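Local coordinates for protein 3-methylornithine synthase (PDB 3T7V) that isomerises L-lysine to (3R)-3-methyl-D-ornithine by radical SAM chemistry, a step in the biosynthesis of the amino acid pyrrolysine, at residues L168-Y173 with G189-R194; P231-V236 with L273-L278. All coordinates share one frame; numbering follows the deposited sequence.

Contact 1: L168-Y173 with G189-R194. With SAM (S-adenosylmethionine), chain C; MD0 (5-amino-D-isoleucine), chain D.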
ATOM      1  N   LEU A 168      -5.246  -3.757   4.783  1.00 11.55           N
ATOM      2  CA  LEU A 168      -5.078  -5.164   5.229  1.00 11.65           C
ATOM      3  C   LEU A 168      -5.004  -6.006   3.963  1.00 11.76           C
ATOM      4  O   LEU A 168      -6.040  -6.372   3.378  1.00 15.60           O
ATOM      5  CB  LEU A 168      -6.334  -5.558   6.116  1.00 12.93           C
ATOM      6  CG  LEU A 168      -6.130  -6.896   6.859  1.00 13.16           C
ATOM      7  CD1 LEU A 168      -5.102  -6.755   7.994  1.00 13.84           C
ATOM      8  CD2 LEU A 168      -7.517  -7.367   7.397  1.00 15.98           C
ATOM      9  N   TYR A 169      -3.772  -6.204   3.484  1.00 11.72           N
ATOM     10  CA  TYR A 169      -3.648  -6.753   2.129  1.00 11.20           C
ATOM     11  C   TYR A 169      -3.737  -8.257   2.135  1.00 12.03           C
ATOM     12  O   TYR A 169      -3.254  -8.928   3.019  1.00 12.74           O
ATOM     13  CB  TYR A 169      -2.250  -6.358   1.509  1.00 11.39           C
ATOM     14  CG  TYR A 169      -1.935  -4.860   1.634  1.00 12.23           C
ATOM     15  CD1 TYR A 169      -2.965  -3.913   1.621  1.00 12.45           C
ATOM     16  CD2 TYR A 169      -0.653  -4.433   1.783  1.00 13.97           C
ATOM     17  CE1 TYR A 169      -2.677  -2.543   1.798  1.00 12.82           C
ATOM     18  CE2 TYR A 169      -0.343  -3.111   1.963  1.00 14.38           C
ATOM     19  CZ  TYR A 169      -1.359  -2.173   1.997  1.00 13.22           C
ATOM     20  OH  TYR A 169      -1.041  -0.831   2.188  1.00 14.93           O
ATOM     21  N   GLN A 170      -4.416  -8.773   1.116  1.00 12.97           N
ATOM     22  CA  GLN A 170      -4.556 -10.244   1.012  1.00 13.39           C
ATOM     23  C   GLN A 170      -3.279 -10.934   0.483  1.00 12.88           C
ATOM     24  O   GLN A 170      -3.088 -12.146   0.726  1.00 14.70           O
ATOM     25  CB  GLN A 170      -5.681 -10.591   0.057  1.00 12.90           C
ATOM     26  CG  GLN A 170      -6.244 -12.004   0.320  1.00 13.41           C
ATOM     27  CD  GLN A 170      -7.009 -12.154   1.608  1.00 14.28           C
ATOM     28  OE1 GLN A 170      -7.488 -11.187   2.170  1.00 16.23           O
ATOM     29  NE2 GLN A 170      -7.197 -13.406   2.049  1.00 16.14           N
ATOM     30  N   GLU A 171      -2.425 -10.168  -0.244  1.00 13.17           N
ATOM     31  CA  GLU A 171      -1.150 -10.693  -0.880  1.00 14.51           C
ATOM     32  C   GLU A 171      -1.430 -11.501  -2.149  1.00 14.59           C
ATOM     33  O   GLU A 171      -0.843 -11.266  -3.211  1.00 14.37           O
ATOM     34  CB  GLU A 171      -0.239 -11.544   0.000  1.00 16.39           C
ATOM     35  CG  GLU A 171      -0.022 -11.087   1.410  1.00 21.18           C
ATOM     36  CD  GLU A 171       0.384  -9.664   1.503  1.00 21.91           C
ATOM     37  OE1 GLU A 171       0.872  -8.974   0.537  1.00 22.01           O
ATOM     38  OE2 GLU A 171       0.194  -9.134   2.601  1.00 21.97           O
ATOM     39  N   THR A 172      -2.356 -12.431  -2.027  1.00 12.25           N
ATOM     40  CA  THR A 172      -2.786 -13.235  -3.188  1.00 12.91           C
ATOM     41  C   THR A 172      -4.172 -13.792  -2.867  1.00 11.90           C
ATOM     42  O   THR A 172      -4.439 -14.193  -1.723  1.00 13.23           O
ATOM     43  CB  THR A 172      -1.785 -14.381  -3.445  1.00 14.93           C
ATOM     44  OG1 THR A 172      -2.244 -15.167  -4.520  1.00 15.00           O
ATOM     45  CG2 THR A 172      -1.587 -15.282  -2.228  1.00 15.64           C
ATOM     46  N   TYR A 173      -4.983 -13.980  -3.887  1.00 12.40           N
ATOM     47  CA  TYR A 173      -6.200 -14.776  -3.762  1.00 13.30           C
ATOM     48  C   TYR A 173      -6.079 -16.213  -4.293  1.00 14.29           C
ATOM     49  O   TYR A 173      -7.086 -16.954  -4.337  1.00 18.57           O
ATOM     50  CB  TYR A 173      -7.390 -14.095  -4.497  1.00 14.98           C
ATOM     51  CG  TYR A 173      -7.877 -12.902  -3.714  1.00 15.00           C
ATOM     52  CD1 TYR A 173      -7.188 -11.679  -3.737  1.00 14.03           C
ATOM     53  CD2 TYR A 173      -9.003 -13.016  -2.939  1.00 17.07           C
ATOM     54  CE1 TYR A 173      -7.614 -10.582  -2.920  1.00 15.21           C
ATOM     55  CE2 TYR A 173      -9.462 -11.932  -2.159  1.00 17.14           C
ATOM     56  CZ  TYR A 173      -8.767 -10.750  -2.168  1.00 17.62           C
ATOM     57  OH  TYR A 173      -9.202  -9.722  -1.367  1.00 21.67           O
ATOM     58  N   GLY A 189     -10.314 -14.784   7.154  1.00 15.89           N
ATOM     59  CA  GLY A 189     -10.239 -13.845   8.305  1.00 17.21           C
ATOM     60  C   GLY A 189      -9.983 -12.429   7.783  1.00 15.62           C
ATOM     61  O   GLY A 189     -10.515 -11.456   8.306  1.00 15.59           O
ATOM     62  N   ARG A 190      -9.022 -12.306   6.830  1.00 13.68           N
ATOM     63  CA  ARG A 190      -8.657 -10.954   6.356  1.00 14.36           C
ATOM     64  C   ARG A 190      -9.793 -10.393   5.516  1.00 14.05           C
ATOM     65  O   ARG A 190     -10.067  -9.183   5.575  1.00 13.85           O
ATOM     66  CB  ARG A 190      -7.319 -10.882   5.558  1.00 15.06           C
ATOM     67  CG  ARG A 190      -6.131 -11.263   6.432  1.00 16.52           C
ATOM     68  CD  ARG A 190      -4.818 -11.365   5.714  1.00 14.40           C
ATOM     69  NE  ARG A 190      -4.190 -10.067   5.462  1.00 14.00           N
ATOM     70  CZ  ARG A 190      -3.423  -9.406   6.348  1.00 13.35           C
ATOM     71  NH1 ARG A 190      -3.315  -9.833   7.649  1.00 15.38           N
ATOM     72  NH2 ARG A 190      -2.739  -8.292   5.980  1.00 13.58           N
ATOM     73  N   VAL A 191     -10.398 -11.242   4.670  1.00 13.24           N
ATOM     74  CA  VAL A 191     -11.540 -10.817   3.884  1.00 14.27           C
ATOM     75  C   VAL A 191     -12.656 -10.309   4.801  1.00 14.20           C
ATOM     76  O   VAL A 191     -13.247  -9.186   4.548  1.00 15.64           O
ATOM     77  CB  VAL A 191     -12.029 -11.998   3.062  1.00 15.39           C
ATOM     78  CG1 VAL A 191     -13.331 -11.624   2.369  1.00 19.27           C
ATOM     79  CG2 VAL A 191     -10.975 -12.405   1.999  1.00 17.04           C
ATOM     80  N   ASN A 192     -12.956 -11.047   5.867  1.00 14.74           N
ATOM     81  CA  ASN A 192     -14.043 -10.705   6.753  1.00 16.23           C
ATOM     82  C   ASN A 192     -13.768  -9.428   7.550  1.00 14.79           C
ATOM     83  O   ASN A 192     -14.708  -8.645   7.859  1.00 16.51           O
ATOM     84  CB  ASN A 192     -14.334 -11.917   7.683  1.00 18.98           C
ATOM     85  CG  ASN A 192     -15.014 -13.050   6.938  1.00 20.78           C
ATOM     86  OD1 ASN A 192     -15.527 -12.880   5.867  1.00 27.09           O
ATOM     87  ND2 ASN A 192     -14.931 -14.239   7.488  1.00 26.79           N
ATOM     88  N   ALA A 193     -12.484  -9.209   7.926  1.00 14.28           N
ATOM     89  CA  ALA A 193     -12.168  -8.005   8.648  1.00 13.93           C
ATOM     90  C   ALA A 193     -12.346  -6.762   7.748  1.00 14.06           C
ATOM     91  O   ALA A 193     -12.848  -5.730   8.234  1.00 14.97           O
ATOM     92  CB  ALA A 193     -10.706  -8.098   9.161  1.00 14.42           C
ATOM     93  N   ARG A 194     -11.955  -6.872   6.467  1.00 13.45           N
ATOM     94  CA  ARG A 194     -12.186  -5.713   5.593  1.00 14.23           C
ATOM     95  C   ARG A 194     -13.678  -5.475   5.427  1.00 15.43           C
ATOM     96  O   ARG A 194     -14.078  -4.316   5.374  1.00 16.39           O
ATOM     97  CB  ARG A 194     -11.482  -5.926   4.254  1.00 15.24           C
ATOM     98  CG  ARG A 194      -9.951  -5.824   4.375  1.00 16.40           C
ATOM     99  CD  ARG A 194      -9.287  -5.725   2.965  1.00 19.48           C
ATOM    100  NE  ARG A 194      -9.646  -6.843   2.120  1.00 19.69           N
ATOM    101  CZ  ARG A 194      -9.060  -8.033   2.070  1.00 18.34           C
ATOM    102  NH1 ARG A 194      -9.713  -8.929   1.296  1.00 24.88           N
ATOM    103  NH2 ARG A 194      -7.877  -8.318   2.679  1.00 17.06           N
TER
HETATM  104  N   SAM C 992       1.569  -6.497   9.957  1.00 18.22           N
HETATM  105  CA  SAM C 992       0.480  -5.985   9.267  1.00 16.65           C
HETATM  106  C   SAM C 992       0.047  -6.787   8.106  1.00 15.13           C
HETATM  107  O   SAM C 992       0.708  -7.788   7.759  1.00 15.50           O
HETATM  108  OXT SAM C 992      -1.076  -6.477   7.573  1.00 14.39           O
HETATM  109  CB  SAM C 992       0.801  -4.910   8.497  1.00 20.95           C
HETATM  110  CG  SAM C 992       2.053  -4.836   7.721  0.50 25.16           C
HETATM  111  SD  SAM C 992       1.759  -4.464   5.939  0.50 28.46           S
HETATM  112  CE  SAM C 992       2.546  -2.883   5.791  0.50 34.42           C
HETATM  113  C5' SAM C 992       2.967  -5.518   5.167  0.50 26.78           C
HETATM  114  C4' SAM C 992       2.642  -5.834   3.908  1.00 22.74           C
HETATM  115  O4' SAM C 992       3.993  -5.183   3.467  1.00 19.41           O
HETATM  116  C3' SAM C 992       2.445  -7.115   3.619  1.00 22.35           C
HETATM  117  O3' SAM C 992       1.033  -6.928   3.451  1.00 18.65           O
HETATM  118  C2' SAM C 992       3.087  -6.965   2.233  1.00 20.44           C
HETATM  119  O2' SAM C 992       2.124  -6.696   1.161  1.00 21.87           O
HETATM  120  C1' SAM C 992       4.202  -5.904   2.248  1.00 16.59           C
HETATM  121  N9  SAM C 992       5.541  -6.576   2.427  1.00 14.80           N
HETATM  122  C8  SAM C 992       6.072  -7.213   3.515  1.00 13.94           C
HETATM  123  N7  SAM C 992       7.263  -7.699   3.198  1.00 13.08           N
HETATM  124  C5  SAM C 992       7.515  -7.361   1.888  1.00 12.46           C
HETATM  125  C6  SAM C 992       8.567  -7.668   1.011  1.00 12.45           C
HETATM  126  N6  SAM C 992       9.624  -8.394   1.378  1.00 13.57           N
HETATM  127  N1  SAM C 992       8.538  -7.149  -0.225  1.00 13.50           N
HETATM  128  C2  SAM C 992       7.477  -6.410  -0.665  1.00 14.72           C
HETATM  129  N3  SAM C 992       6.392  -6.192   0.117  1.00 14.37           N
HETATM  130  C4  SAM C 992       6.441  -6.658   1.405  1.00 13.32           C
HETATM  131  C   MD0 D 993       4.038   1.423   1.728  1.00 18.66           C
HETATM  132  N   MD0 D 993       5.885   0.954   3.233  1.00 18.47           N
HETATM  133  O   MD0 D 993       3.044   2.145   1.506  1.00 18.89           O
HETATM  134  CA  MD0 D 993       4.443   1.157   3.142  1.00 15.61           C
HETATM  135  CB  MD0 D 993       3.690  -0.090   3.698  1.00 15.20           C
HETATM  136  CD  MD0 D 993       1.381  -0.635   4.728  1.00 16.16           C
HETATM  137  NE  MD0 D 993      -0.011  -0.205   4.752  1.00 17.91           N
HETATM  138  CG  MD0 D 993       2.173   0.252   3.772  1.00 15.00           C
HETATM  139  CG2 MD0 D 993       3.894  -1.380   2.861  1.00 17.28           C
HETATM  140  OXT MD0 D 993       4.716   0.911   0.829  1.00 20.00           O
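Arg194 reaches from helix 187-200 to two oxygens of the loop 168-173. Its NH2 donates to Leu168 O at 2.8 Å and also to Gln170 OE1. The OE1 bond is the straighter of the two and lies in both the amide and the guanidinium planes. NH1 of Arg194 also donates to Gln170 OE1, at 3.3 Å, from above the amide plane. Two nitrogens thus grip one oxygen end-on, with the amide and guanidinium planes 89° apart. Gln170 CG is anti to the backbone N (chi1 -157°), and a bend at chi2 brings CD back toward the helix. Its NE2 is held by Phe187 O. Tyr173 meets Arg194 tip to tip, but its hydroxyl bonds to Asp206.

One turn earlier, Arg190 NE donates to Tyr169 O at 2.9 Å, from above the carbonyl plane, and NH2 adds a weak bond to the same oxygen. NH2 also gives a straight bond of 2.9 Å to the SAM carboxylate atom OXT, which lies in the guanidinium plane. Leu168 CD1 packs over one face of this guanidinium, near its rim. Leu168 CD2 sits 3.7 Å from Ala193 CB on the helix.

The same loop faces both bound molecules. Glu171 takes the two ribose hydroxyls of SAM, O2' on OE1 and O3' on OE2, and forms a salt bridge to Arg182. Tyr169 OH accepts from MD0 NE at 2.8 Å and is also bonded to Glu205. Glu171 OE2 and Arg190 NH2 are 4.6 Å apart, too far for a salt bridge, though their opposite charges may still attract. The contact probably steadies the loop through two backbone carbonyls and one side-chain amide, and Arg190 probably offsets the charge of the SAM carboxylate.

Contact 2: P231-V236 with L273-L278. With MD0 (5-amino-D-isoleucine), chain D.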
ATOM      1  N   PRO A 231     -12.886  -2.558  -3.000  1.00 18.47           N
ATOM      2  CA  PRO A 231     -11.954  -1.769  -2.173  1.00 17.11           C
ATOM      3  C   PRO A 231     -11.851  -0.334  -2.684  1.00 15.99           C
ATOM      4  O   PRO A 231     -12.040  -0.031  -3.865  1.00 18.87           O
ATOM      5  CB  PRO A 231     -10.634  -2.495  -2.365  1.00 19.52           C
ATOM      6  CG  PRO A 231     -10.764  -3.080  -3.727  1.00 20.13           C
ATOM      7  CD  PRO A 231     -12.195  -3.487  -3.884  1.00 20.55           C
ATOM      8  N   ASP A 232     -11.501   0.569  -1.769  1.00 13.71           N
ATOM      9  CA  ASP A 232     -11.298   1.996  -2.095  1.00 14.16           C
ATOM     10  C   ASP A 232      -9.922   2.312  -2.674  1.00 14.87           C
ATOM     11  O   ASP A 232      -9.751   3.279  -3.409  1.00 16.19           O
ATOM     12  CB  ASP A 232     -11.569   2.827  -0.843  1.00 15.79           C
ATOM     13  CG  ASP A 232     -12.941   2.529  -0.294  1.00 19.21           C
ATOM     14  OD1 ASP A 232     -13.886   3.125  -0.851  1.00 25.18           O
ATOM     15  OD2 ASP A 232     -13.138   1.610   0.589  1.00 18.09           O
ATOM     16  N   MET A 233      -8.950   1.444  -2.381  1.00 12.65           N
ATOM     17  CA  MET A 233      -7.570   1.592  -2.788  1.00 11.87           C
ATOM     18  C   MET A 233      -7.077   0.174  -3.050  1.00 12.31           C
ATOM     19  O   MET A 233      -7.419  -0.773  -2.325  1.00 13.04           O
ATOM     20  CB  MET A 233      -6.744   2.277  -1.663  1.00 13.88           C
ATOM     21  CG  MET A 233      -5.305   2.515  -2.044  1.00 15.67           C
ATOM     22  SD  MET A 233      -4.600   3.587  -0.778  1.00 22.29           S
ATOM     23  CE  MET A 233      -2.950   3.671  -1.339  1.00 26.13           C
ATOM     24  N   VAL A 234      -6.326   0.046  -4.151  1.00 13.26           N
ATOM     25  CA  VAL A 234      -5.774  -1.285  -4.531  1.00 12.87           C
ATOM     26  C   VAL A 234      -4.321  -1.067  -4.866  1.00 12.31           C
ATOM     27  O   VAL A 234      -3.925  -0.086  -5.529  1.00 15.11           O
ATOM     28  CB  VAL A 234      -6.482  -1.908  -5.775  1.00 15.08           C
ATOM     29  CG1 VAL A 234      -7.921  -2.324  -5.356  1.00 18.96           C
ATOM     30  CG2 VAL A 234      -6.548  -0.910  -6.909  1.00 16.84           C
ATOM     31  N   ARG A 235      -3.511  -2.004  -4.413  1.00 12.35           N
ATOM     32  CA  ARG A 235      -2.072  -1.908  -4.669  1.00 12.87           C
ATOM     33  C   ARG A 235      -1.440  -3.186  -5.135  1.00 13.50           C
ATOM     34  O   ARG A 235      -1.960  -4.305  -4.911  1.00 13.58           O
ATOM     35  CB  ARG A 235      -1.339  -1.334  -3.478  1.00 19.15           C
ATOM     36  CG  ARG A 235      -1.059  -2.274  -2.438  1.00 18.98           C
ATOM     37  CD  ARG A 235       0.149  -1.858  -1.523  1.00 18.15           C
ATOM     38  NE  ARG A 235      -0.108  -0.549  -0.881  1.00 16.20           N
ATOM     39  CZ  ARG A 235       0.851   0.233  -0.394  1.00 17.55           C
ATOM     40  NH1 ARG A 235       2.146  -0.137  -0.502  1.00 20.35           N
ATOM     41  NH2 ARG A 235       0.522   1.396   0.141  1.00 18.28           N
ATOM     42  N   VAL A 236      -0.287  -3.006  -5.755  1.00 13.75           N
ATOM     43  CA  VAL A 236       0.614  -4.151  -6.012  1.00 13.01           C
ATOM     44  C   VAL A 236       1.999  -3.741  -5.543  1.00 13.75           C
ATOM     45  O   VAL A 236       2.420  -2.587  -5.756  1.00 15.85           O
ATOM     46  CB  VAL A 236       0.537  -4.589  -7.495  1.00 14.04           C
ATOM     47  CG1 VAL A 236       0.764  -3.332  -8.369  1.00 16.68           C
ATOM     48  CG2 VAL A 236       1.581  -5.655  -7.776  1.00 16.31           C
ATOM     49  N   LEU A 273      -7.942   4.756  -5.762  1.00 16.87           N
ATOM     50  CA  LEU A 273      -6.601   5.100  -5.396  1.00 14.97           C
ATOM     51  C   LEU A 273      -5.677   3.939  -5.679  1.00 13.54           C
ATOM     52  O   LEU A 273      -6.040   2.779  -5.364  1.00 14.53           O
ATOM     53  CB  LEU A 273      -6.551   5.408  -3.886  1.00 16.69           C
ATOM     54  CG  LEU A 273      -7.360   6.664  -3.499  1.00 18.92           C
ATOM     55  CD1 LEU A 273      -7.400   6.745  -1.973  1.00 21.96           C
ATOM     56  CD2 LEU A 273      -6.729   7.868  -4.084  1.00 28.13           C
ATOM     57  N   ILE A 274      -4.506   4.199  -6.264  1.00 13.32           N
ATOM     58  CA  ILE A 274      -3.499   3.161  -6.536  1.00 13.03           C
ATOM     59  C   ILE A 274      -2.174   3.762  -6.192  1.00 13.77           C
ATOM     60  O   ILE A 274      -1.805   4.819  -6.769  1.00 15.30           O
ATOM     61  CB  ILE A 274      -3.467   2.739  -8.025  1.00 14.77           C
ATOM     62  CG1 ILE A 274      -4.866   2.288  -8.427  1.00 16.41           C
ATOM     63  CG2 ILE A 274      -2.372   1.686  -8.274  1.00 17.16           C
ATOM     64  CD1 ILE A 274      -5.032   1.894  -9.938  1.00 17.99           C
ATOM     65  N   PRO A 275      -1.416   3.173  -5.249  1.00 13.01           N
ATOM     66  CA  PRO A 275      -0.180   3.778  -4.743  1.00 14.65           C
ATOM     67  C   PRO A 275       1.009   3.619  -5.584  1.00 15.43           C
ATOM     68  O   PRO A 275       1.203   2.535  -6.258  1.00 17.58           O
ATOM     69  CB  PRO A 275       0.004   3.123  -3.381  1.00 15.67           C
ATOM     70  CG  PRO A 275      -0.663   1.844  -3.436  1.00 18.48           C
ATOM     71  CD  PRO A 275      -1.812   2.005  -4.443  1.00 14.51           C
ATOM     72  N   ALA A 276       1.867   4.638  -5.562  1.00 14.46           N
ATOM     73  CA  ALA A 276       3.232   4.542  -6.018  1.00 14.20           C
ATOM     74  C   ALA A 276       4.063   4.540  -4.695  1.00 15.06           C
ATOM     75  O   ALA A 276       4.254   5.606  -4.068  1.00 16.46           O
ATOM     76  CB  ALA A 276       3.551   5.761  -6.878  1.00 17.14           C
ATOM     77  N   SER A 277       4.531   3.374  -4.267  1.00 14.54           N
ATOM     78  CA  SER A 277       5.302   3.232  -3.022  1.00 13.15           C
ATOM     79  C   SER A 277       6.780   3.543  -3.189  1.00 15.05           C
ATOM     80  O   SER A 277       7.432   3.004  -4.090  1.00 20.12           O
ATOM     81  CB  SER A 277       5.175   1.788  -2.481  1.00 16.20           C
ATOM     82  OG  SER A 277       6.020   1.632  -1.323  1.00 15.33           O
ATOM     83  N   LEU A 278       7.321   4.377  -2.305  1.00 13.52           N
ATOM     84  CA  LEU A 278       8.778   4.669  -2.320  1.00 14.80           C
ATOM     85  C   LEU A 278       9.577   3.467  -1.743  1.00 15.88           C
ATOM     86  O   LEU A 278      10.790   3.418  -1.852  1.00 17.70           O
ATOM     87  CB  LEU A 278       9.052   5.845  -1.414  1.00 16.47           C
ATOM     88  CG  LEU A 278       8.438   7.207  -1.769  1.00 17.97           C
ATOM     89  CD1 LEU A 278       9.074   8.341  -0.961  1.00 20.71           C
ATOM     90  CD2 LEU A 278       8.502   7.530  -3.231  1.00 18.58           C
TER
HETATM   91  C   MD0 D 993       4.038   1.423   1.728  1.00 18.66           C
HETATM   92  N   MD0 D 993       5.885   0.954   3.233  1.00 18.47           N
HETATM   93  O   MD0 D 993       3.044   2.145   1.506  1.00 18.89           O
HETATM   94  CA  MD0 D 993       4.443   1.157   3.142  1.00 15.61           C
HETATM   95  CB  MD0 D 993       3.690  -0.090   3.698  1.00 15.20           C
HETATM   96  CD  MD0 D 993       1.381  -0.635   4.728  1.00 16.16           C
HETATM   97  NE  MD0 D 993      -0.011  -0.205   4.752  1.00 17.91           N
HETATM   98  CG  MD0 D 993       2.173   0.252   3.772  1.00 15.00           C
HETATM   99  CG2 MD0 D 993       3.894  -1.380   2.861  1.00 17.28           C
HETATM  100  OXT MD0 D 993       4.716   0.911   0.829  1.00 20.00           O
HETATM  101  O   HOH W   1       0.498  -0.264  -6.416  1.00 20.11           O
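The MD0 carboxylate oxygen OXT is gripped by Ser277 OG at 2.6 Å and by Arg235 NH1 at 3.1 Å. Arg235 NH2 takes the other oxygen, MD0 O, at 3.0 Å, and NE is paired with Glu205. Pro275 CG lies over one face of the guanidinium, near its rim. It also sits 3.2 Å from Arg235 CB, a tight fit. An alanine here in place of Arg235 would probably leave the MD0 carboxylate and Glu205 without their positive partner, and would lose the guanidinium that lies against Pro275 CG.

The two segments belong to neighbouring strands of the radical SAM TIM-barrel, splayed by 38°. They meet in a single parallel bridge at Met233 and Leu273. Val234 N donates to Leu273 O at 3.0 Å, and Leu273 N gives a weak bond to Asp232 O. Further on, a water spans the gap, accepting from Val236 N and donating to Pro275 O. The extended Met233 chain passes Leu273 CB and brings CE to 3.6 Å from Pro275 CG. Val234 CG2 packs on Ile274 CG1.

Along the chain, contact 1 comes first. It closes a short loop: after strand 163-167 the chain runs through 168-173 and helix 175-181, then returns on helix 187-200. Contact 2 opens only later, on strand 233-238, and closes across helix 258-268 at 273-278. The two loops follow in series and neither nests in nor crosses the other. Strand 203-210 lies between them in the sheet, paired with both strand 163-167 and strand 233-238. Contact 1 ties a barrel loop to its outer helix; contact 2 joins barrel strands. Their centres are about 15 Å apart, yet they touch where Tyr169 OH packs 3.2 Å from Arg235 NE, and both reach MD0, at opposite ends.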